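Local coordinates for cobalamin biosynthesis protein CobN (PDB 7C6O) that probably serves as the large, catalytic subunit of cobaltochelatase, which inserts cobalt into the corrin ring during cobalamin (vitamin B12) biosynthesis, at residues Ser1112-Thr1115 against Thr1116-Arg1120; Ala1161-Met1164 against Tyr1165-Thr1169. All blocks are in the same frame, centred on the assembly; numbering follows the deposited sequence.

Contact 1: Ser1112-Thr1115 against Thr1116-Arg1120; sequences SEET and TRVFR
T1116, R1117, V1118 and F1119 donate their backbone N-H groups to the carbonyls of S1112, E1113, E1114 and T1115, a run of i to i+4 bonds in one continuous alpha-helix. The first, T1116 N to S1112 O, is 3.1 Å long. The last, F1119 N to T1115 O, is 2.8 Å. On one side a water is held by S1112 OG at 3.0 Å and makes a weak, long hydrogen bond with T1116 OG1 at 3.4 Å. The T1116 hydroxyl is carried between its own backbone N and carbonyl carbon (chi1 60°), which turns OG1 back along the helix to 3.0 Å from E1113 O. Small hydroxyl residues suit this face, since they stay close to the main chain.

R1117 is modelled in two conformers; in the one described here its extended aliphatic stem lies over the preceding turn, CG 3.3 Å from E1113 O. E1114 crosses it at about a right angle; a bend at chi2 (72°) brings the carboxylate back, with OE2 3.8 Å from V1118 CG2. The E1114 and R1117 charges do not meet: E1114 OE1 lies 5.3 Å from R1117 NE, and the two groups form salt bridges elsewhere, with R1109 and E691. E1113 likewise pairs with R869.

Helix 1111-1123 follows strand 1107-1110, the edge strand of a mixed sheet, with E1114 reaching back to R1109. R1117 and R1120 extend to helix 675-694, S1112 and T1116 meet helix 663-666, while T1115 and F1119 pack on helix 1162-1174.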
ATOM      1  N   SER A1112     -18.974  -9.822  18.122  1.00 16.22           N
ATOM      2  CA  SER A1112     -19.630  -9.226  19.283  1.00 19.67           C
ATOM      3  C   SER A1112     -18.649  -9.036  20.434  1.00 18.38           C
ATOM      4  O   SER A1112     -18.662  -7.996  21.105  1.00 15.95           O
ATOM      5  CB  SER A1112     -20.810 -10.087  19.728  1.00 21.55           C
ATOM      6  OG  SER A1112     -21.360  -9.584  20.934  1.00 25.39           O
ATOM      7  N   GLU A1113     -17.788 -10.031  20.672  1.00 14.41           N
ATOM      8  CA  GLU A1113     -16.783  -9.919  21.725  1.00 17.39           C
ATOM      9  C   GLU A1113     -15.800  -8.793  21.434  1.00 16.23           C
ATOM     10  O   GLU A1113     -15.451  -8.017  22.332  1.00 16.77           O
ATOM     11  CB  GLU A1113     -16.038 -11.248  21.887  1.00 17.26           C
ATOM     12  CG  GLU A1113     -16.851 -12.339  22.573  1.00 20.44           C
ATOM     13  CD  GLU A1113     -16.182 -13.704  22.516  1.00 25.67           C
ATOM     14  OE1 GLU A1113     -15.248 -13.890  21.706  1.00 21.98           O
ATOM     15  OE2 GLU A1113     -16.594 -14.598  23.283  1.00 29.24           O
ATOM     16  N   GLU A1114     -15.333  -8.692  20.189  1.00 14.29           N
ATOM     17  CA  GLU A1114     -14.378  -7.641  19.850  1.00 13.62           C
ATOM     18  C   GLU A1114     -15.020  -6.262  19.941  1.00 14.04           C
ATOM     19  O   GLU A1114     -14.368  -5.294  20.352  1.00 15.44           O
ATOM     20  CB  GLU A1114     -13.802  -7.886  18.454  1.00 13.65           C
ATOM     21  CG  GLU A1114     -12.843  -6.800  17.961  1.00 15.62           C
ATOM     22  CD  GLU A1114     -11.498  -6.805  18.668  1.00 19.94           C
ATOM     23  OE1 GLU A1114     -11.271  -7.665  19.544  1.00 21.17           O
ATOM     24  OE2 GLU A1114     -10.655  -5.942  18.342  1.00 23.49           O
ATOM     25  N   THR A1115     -16.300  -6.151  19.573  1.00 10.56           N
ATOM     26  CA  THR A1115     -16.978  -4.859  19.639  1.00 12.90           C
ATOM     27  C   THR A1115     -17.092  -4.374  21.080  1.00 13.09           C
ATOM     28  O   THR A1115     -16.769  -3.219  21.385  1.00 14.12           O
ATOM     29  CB  THR A1115     -18.360  -4.948  18.988  1.00 15.80           C
ATOM     30  OG1 THR A1115     -18.221  -5.347  17.616  1.00 14.24           O
ATOM     31  CG2 THR A1115     -19.062  -3.592  19.048  1.00 16.21           C
ATOM     32  N   THR A1116     -17.539  -5.248  21.987  1.00 13.72           N
ATOM     33  CA  THR A1116     -17.645  -4.849  23.388  1.00 11.24           C
ATOM     34  C   THR A1116     -16.276  -4.593  24.003  1.00 12.07           C
ATOM     35  O   THR A1116     -16.145  -3.718  24.864  1.00 13.21           O
ATOM     36  CB  THR A1116     -18.402  -5.903  24.198  1.00 16.90           C
ATOM     37  OG1 THR A1116     -17.711  -7.157  24.137  1.00 19.65           O
ATOM     38  CG2 THR A1116     -19.811  -6.075  23.658  1.00 18.99           C
ATOM     39  N   ARG A1117     -15.251  -5.346  23.587  1.00 13.93           N
ATOM     40  CA  ARG A1117     -13.895  -5.074  24.056  0.52 14.89           C
ATOM     41  C   ARG A1117     -13.443  -3.681  23.638  1.00 13.77           C
ATOM     42  O   ARG A1117     -12.933  -2.909  24.456  1.00 14.16           O
ATOM     43  CB  ARG A1117     -12.930  -6.131  23.520  0.52 17.27           C
ATOM     44  CG  ARG A1117     -12.900  -7.423  24.314  0.52 21.05           C
ATOM     45  CD  ARG A1117     -12.167  -8.503  23.542  0.52 24.16           C
ATOM     46  NE  ARG A1117     -11.979  -9.718  24.328  0.52 27.88           N
ATOM     47  CZ  ARG A1117     -10.822 -10.083  24.872  0.52 28.34           C
ATOM     48  NH1 ARG A1117      -9.744  -9.329  24.711  0.52 26.41           N
ATOM     49  NH2 ARG A1117     -10.741 -11.205  25.572  0.52 29.06           N
ATOM     50  N   VAL A1118     -13.621  -3.347  22.358  1.00 12.52           N
ATOM     51  CA  VAL A1118     -13.262  -2.015  21.874  1.00 11.60           C
ATOM     52  C   VAL A1118     -14.114  -0.956  22.559  1.00 12.69           C
ATOM     53  O   VAL A1118     -13.626   0.127  22.908  1.00 11.23           O
ATOM     54  CB  VAL A1118     -13.398  -1.958  20.339  1.00 14.59           C
ATOM     55  CG1 VAL A1118     -13.330  -0.527  19.839  1.00 16.61           C
ATOM     56  CG2 VAL A1118     -12.314  -2.804  19.685  1.00 16.44           C
ATOM     57  N   PHE A1119     -15.396  -1.263  22.786  1.00 12.57           N
ATOM     58  CA  PHE A1119     -16.297  -0.301  23.414  1.00  9.82           C
ATOM     59  C   PHE A1119     -15.815   0.073  24.811  1.00 12.88           C
ATOM     60  O   PHE A1119     -15.725   1.257  25.154  1.00 13.51           O
ATOM     61  CB  PHE A1119     -17.716  -0.875  23.466  1.00 13.22           C
ATOM     62  CG  PHE A1119     -18.771   0.135  23.840  1.00 12.88           C
ATOM     63  CD1 PHE A1119     -19.308   0.983  22.885  1.00 13.52           C
ATOM     64  CD2 PHE A1119     -19.231   0.229  25.144  1.00 12.56           C
ATOM     65  CE1 PHE A1119     -20.280   1.908  23.223  1.00 15.64           C
ATOM     66  CE2 PHE A1119     -20.205   1.149  25.488  1.00 12.81           C
ATOM     67  CZ  PHE A1119     -20.729   1.989  24.527  1.00 13.48           C
ATOM     68  N   ARG A1120     -15.479  -0.926  25.628  1.00 12.73           N
ATOM     69  CA  ARG A1120     -15.084  -0.635  27.002  1.00 13.54           C
ATOM     70  C   ARG A1120     -13.634  -0.175  27.099  1.00 11.61           C
ATOM     71  O   ARG A1120     -13.327   0.734  27.875  1.00 12.77           O
ATOM     72  CB  ARG A1120     -15.311  -1.858  27.886  1.00 14.94           C
ATOM     73  CG  ARG A1120     -16.770  -2.239  28.059  1.00 17.57           C
ATOM     74  CD  ARG A1120     -16.925  -3.084  29.299  1.00 19.35           C
ATOM     75  NE  ARG A1120     -18.231  -3.724  29.407  1.00 16.72           N
ATOM     76  CZ  ARG A1120     -19.247  -3.243  30.113  1.00 16.76           C
ATOM     77  NH1 ARG A1120     -19.121  -2.098  30.771  1.00 14.24           N
ATOM     78  NH2 ARG A1120     -20.392  -3.911  30.158  1.00 13.77           N
TER
HETATM   79  O   HOH W   1     -19.737  -9.791  23.470  1.00 28.57           O

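Contact 2: Ala1161-Met1164 against Tyr1165-Thr1169; sequences ADWM and YEQLT
W1163 and Q1167, one turn apart, meet at the border of the indole: Q1167 CG comes up near the ring plane, 4.1 Å from W1163 CE3, and the amide plane is turned 36° from that of the ring. W1163 reaches this place because its CG sits between backbone N and carbonyl carbon (chi1 74°). The H665 ring stands almost perpendicular to the indole. One indole face is taken by M1164, whose CG lies 3.4 Å above the plane over the ring centre; an unbranched side chain is slim enough to lay a methylene there. Further along, M1164 SD accepts a weak hydrogen bond from A1161 N.

Toward the water-exposed side, Q1167 and E1166 share a water. It donates to W1163 O at 3.1 Å and to E1166 OE1 at 2.8 Å, and accepts from Q1167 NE2 at 3.0 Å. The bend of Q1167 at chi2 (-56°) turns its amide back to this water, while E1166 passes its CG 3.3 Å from D1162 O.

Y1165 leaves the helix in another direction, CD2 3.7 Å from A1161 O, and its ring stacks with W1206; its hydroxyl bonds to D1154. T1169 folds its hydroxyl OG1 onto Y1165 O at 2.8 Å, from the face opposite T1169 N, which satisfies a polar group among buried neighbours.

A1161 holds the N-cap position, its carbonyl accepting from both M1164 N and Y1165 N. In the first turn the D1162 carboxylate accepts from the backbone N-H groups of A1207 (at OD1) and Q1208 (at OD2). This is the start of an amphipathic helix: Y1165 and L1168 pack on helix 1187-1203, M1164 and L1168 on helix 1111-1123, E1166 is exposed, and Q1167 is exposed while also meeting F1119.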
ATOM      1  N   ALA A1161     -25.661  -3.336  21.275  1.00 16.60           N
ATOM      2  CA  ALA A1161     -26.799  -3.559  22.152  1.00 16.21           C
ATOM      3  C   ALA A1161     -27.355  -2.211  22.591  1.00 13.92           C
ATOM      4  O   ALA A1161     -26.674  -1.185  22.519  1.00 15.25           O
ATOM      5  CB  ALA A1161     -26.409  -4.399  23.375  1.00 13.70           C
ATOM      6  N   ASP A1162     -28.613  -2.220  23.042  1.00 15.03           N
ATOM      7  CA  ASP A1162     -29.257  -0.971  23.438  1.00 15.67           C
ATOM      8  C   ASP A1162     -28.491  -0.277  24.558  1.00 14.82           C
ATOM      9  O   ASP A1162     -28.378   0.953  24.568  1.00 13.18           O
ATOM     10  CB  ASP A1162     -30.704  -1.228  23.860  1.00 16.63           C
ATOM     11  CG  ASP A1162     -31.650  -1.321  22.678  1.00 17.01           C
ATOM     12  OD1 ASP A1162     -31.170  -1.342  21.524  1.00 15.92           O
ATOM     13  OD2 ASP A1162     -32.878  -1.367  22.904  1.00 17.32           O
ATOM     14  N   TRP A1163     -27.943  -1.048  25.505  1.00 17.22           N
ATOM     15  CA  TRP A1163     -27.205  -0.432  26.605  1.00 14.41           C
ATOM     16  C   TRP A1163     -25.954   0.282  26.109  1.00 14.92           C
ATOM     17  O   TRP A1163     -25.494   1.242  26.739  1.00 11.30           O
ATOM     18  CB  TRP A1163     -26.850  -1.480  27.671  1.00 11.17           C
ATOM     19  CG  TRP A1163     -25.736  -2.431  27.309  1.00 10.68           C
ATOM     20  CD1 TRP A1163     -25.864  -3.681  26.775  1.00 14.53           C
ATOM     21  CD2 TRP A1163     -24.328  -2.214  27.486  1.00 12.49           C
ATOM     22  NE1 TRP A1163     -24.623  -4.251  26.597  1.00 14.06           N
ATOM     23  CE2 TRP A1163     -23.665  -3.371  27.027  1.00 13.79           C
ATOM     24  CE3 TRP A1163     -23.564  -1.151  27.980  1.00 15.78           C
ATOM     25  CZ2 TRP A1163     -22.278  -3.493  27.048  1.00 13.68           C
ATOM     26  CZ3 TRP A1163     -22.190  -1.273  28.000  1.00 16.20           C
ATOM     27  CH2 TRP A1163     -21.560  -2.435  27.531  1.00 11.89           C
ATOM     28  N   MET A1164     -25.401  -0.151  24.976  1.00 11.71           N
ATOM     29  CA  MET A1164     -24.237   0.532  24.423  1.00 13.13           C
ATOM     30  C   MET A1164     -24.626   1.846  23.754  1.00 13.86           C
ATOM     31  O   MET A1164     -23.898   2.837  23.866  1.00 11.21           O
ATOM     32  CB  MET A1164     -23.510  -0.393  23.450  1.00 13.26           C
ATOM     33  CG  MET A1164     -23.091  -1.695  24.110  1.00 12.79           C
ATOM     34  SD  MET A1164     -22.638  -3.006  22.971  1.00 14.87           S
ATOM     35  CE  MET A1164     -21.141  -2.331  22.255  1.00 13.74           C
ATOM     36  N   TYR A1165     -25.771   1.875  23.064  1.00 15.58           N
ATOM     37  CA  TYR A1165     -26.276   3.137  22.528  1.00 15.37           C
ATOM     38  C   TYR A1165     -26.577   4.129  23.645  1.00 13.61           C
ATOM     39  O   TYR A1165     -26.323   5.331  23.504  1.00 13.54           O
ATOM     40  CB  TYR A1165     -27.531   2.898  21.690  1.00 13.64           C
ATOM     41  CG  TYR A1165     -27.275   2.490  20.255  1.00 12.76           C
ATOM     42  CD1 TYR A1165     -26.726   3.384  19.345  1.00 13.82           C
ATOM     43  CD2 TYR A1165     -27.614   1.221  19.806  1.00 14.12           C
ATOM     44  CE1 TYR A1165     -26.501   3.015  18.029  1.00 11.31           C
ATOM     45  CE2 TYR A1165     -27.395   0.842  18.490  1.00 12.67           C
ATOM     46  CZ  TYR A1165     -26.840   1.743  17.608  1.00 13.20           C
ATOM     47  OH  TYR A1165     -26.624   1.368  16.298  1.00 14.31           O
ATOM     48  N   GLU A1166     -27.134   3.645  24.758  1.00 13.55           N
ATOM     49  CA  GLU A1166     -27.403   4.521  25.894  1.00 14.99           C
ATOM     50  C   GLU A1166     -26.116   5.142  26.419  1.00 13.46           C
ATOM     51  O   GLU A1166     -26.046   6.354  26.649  1.00 11.92           O
ATOM     52  CB  GLU A1166     -28.112   3.746  27.005  1.00 14.60           C
ATOM     53  CG  GLU A1166     -29.514   3.286  26.649  1.00 16.97           C
ATOM     54  CD  GLU A1166     -30.167   2.481  27.764  1.00 19.79           C
ATOM     55  OE1 GLU A1166     -29.463   2.084  28.718  1.00 16.26           O
ATOM     56  OE2 GLU A1166     -31.388   2.242  27.681  1.00 19.02           O
ATOM     57  N   GLN A1167     -25.078   4.321  26.610  1.00 12.53           N
ATOM     58  CA  GLN A1167     -23.822   4.841  27.138  1.00 13.97           C
ATOM     59  C   GLN A1167     -23.129   5.743  26.127  1.00 14.09           C
ATOM     60  O   GLN A1167     -22.541   6.764  26.499  1.00 16.33           O
ATOM     61  CB  GLN A1167     -22.910   3.688  27.552  1.00 14.38           C
ATOM     62  CG  GLN A1167     -23.449   2.893  28.727  1.00 17.13           C
ATOM     63  CD  GLN A1167     -23.715   3.767  29.940  1.00 22.44           C
ATOM     64  OE1 GLN A1167     -22.863   4.564  30.340  1.00 24.60           O
ATOM     65  NE2 GLN A1167     -24.901   3.627  30.529  1.00 20.81           N
ATOM     66  N   LEU A1168     -23.182   5.377  24.844  1.00 14.72           N
ATOM     67  CA  LEU A1168     -22.610   6.228  23.807  0.69 14.26           C
ATOM     68  C   LEU A1168     -23.284   7.596  23.792  1.00 12.75           C
ATOM     69  O   LEU A1168     -22.611   8.632  23.730  1.00 15.03           O
ATOM     70  CB  LEU A1168     -22.737   5.542  22.446  0.69 13.97           C
ATOM     71  CG  LEU A1168     -21.949   6.128  21.277  0.69 12.89           C
ATOM     72  CD1 LEU A1168     -20.457   6.108  21.580  0.69 13.08           C
ATOM     73  CD2 LEU A1168     -22.251   5.354  20.005  0.69 12.33           C
ATOM     74  N   THR A1169     -24.617   7.615  23.855  1.00 13.34           N
ATOM     75  CA  THR A1169     -25.352   8.876  23.830  1.00 14.71           C
ATOM     76  C   THR A1169     -24.997   9.745  25.032  1.00 18.25           C
ATOM     77  O   THR A1169     -24.745  10.947  24.892  1.00 17.84           O
ATOM     78  CB  THR A1169     -26.857   8.597  23.786  1.00 14.70           C
ATOM     79  OG1 THR A1169     -27.174   7.870  22.593  1.00 15.44           O
ATOM     80  CG2 THR A1169     -27.652   9.896  23.811  1.00 13.56           C
TER
HETATM   81  O   HOH W   2     -26.818   1.637  29.462  1.00 11.76           O

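Overall arrangement
Contacts 1 and 2 lie on helices 1111-1123 and 1162-1174, with two further helices between them in the chain; their centres are about 13 Å apart and they touch directly. F1119 and R1120 both reach across. F1119 CZ lies 3.3 Å from M1164 O, and F1119 CE2 4.0 Å from W1163 CZ3. R1120 NH2 packs 3.2 Å from W1163 CH2, while its guanidinium is held by D666 (salt bridge, NE) and A661 O (hydrogen bond, NH2). T1115 CG2 meets M1164 CE at 4.0 Å. H665 neighbours both contacts, touching S1112 and T1116 of contact 1 and A1161, W1163 and M1164 of contact 2. The sodium ion at D125 and S127 is bound elsewhere in the chain.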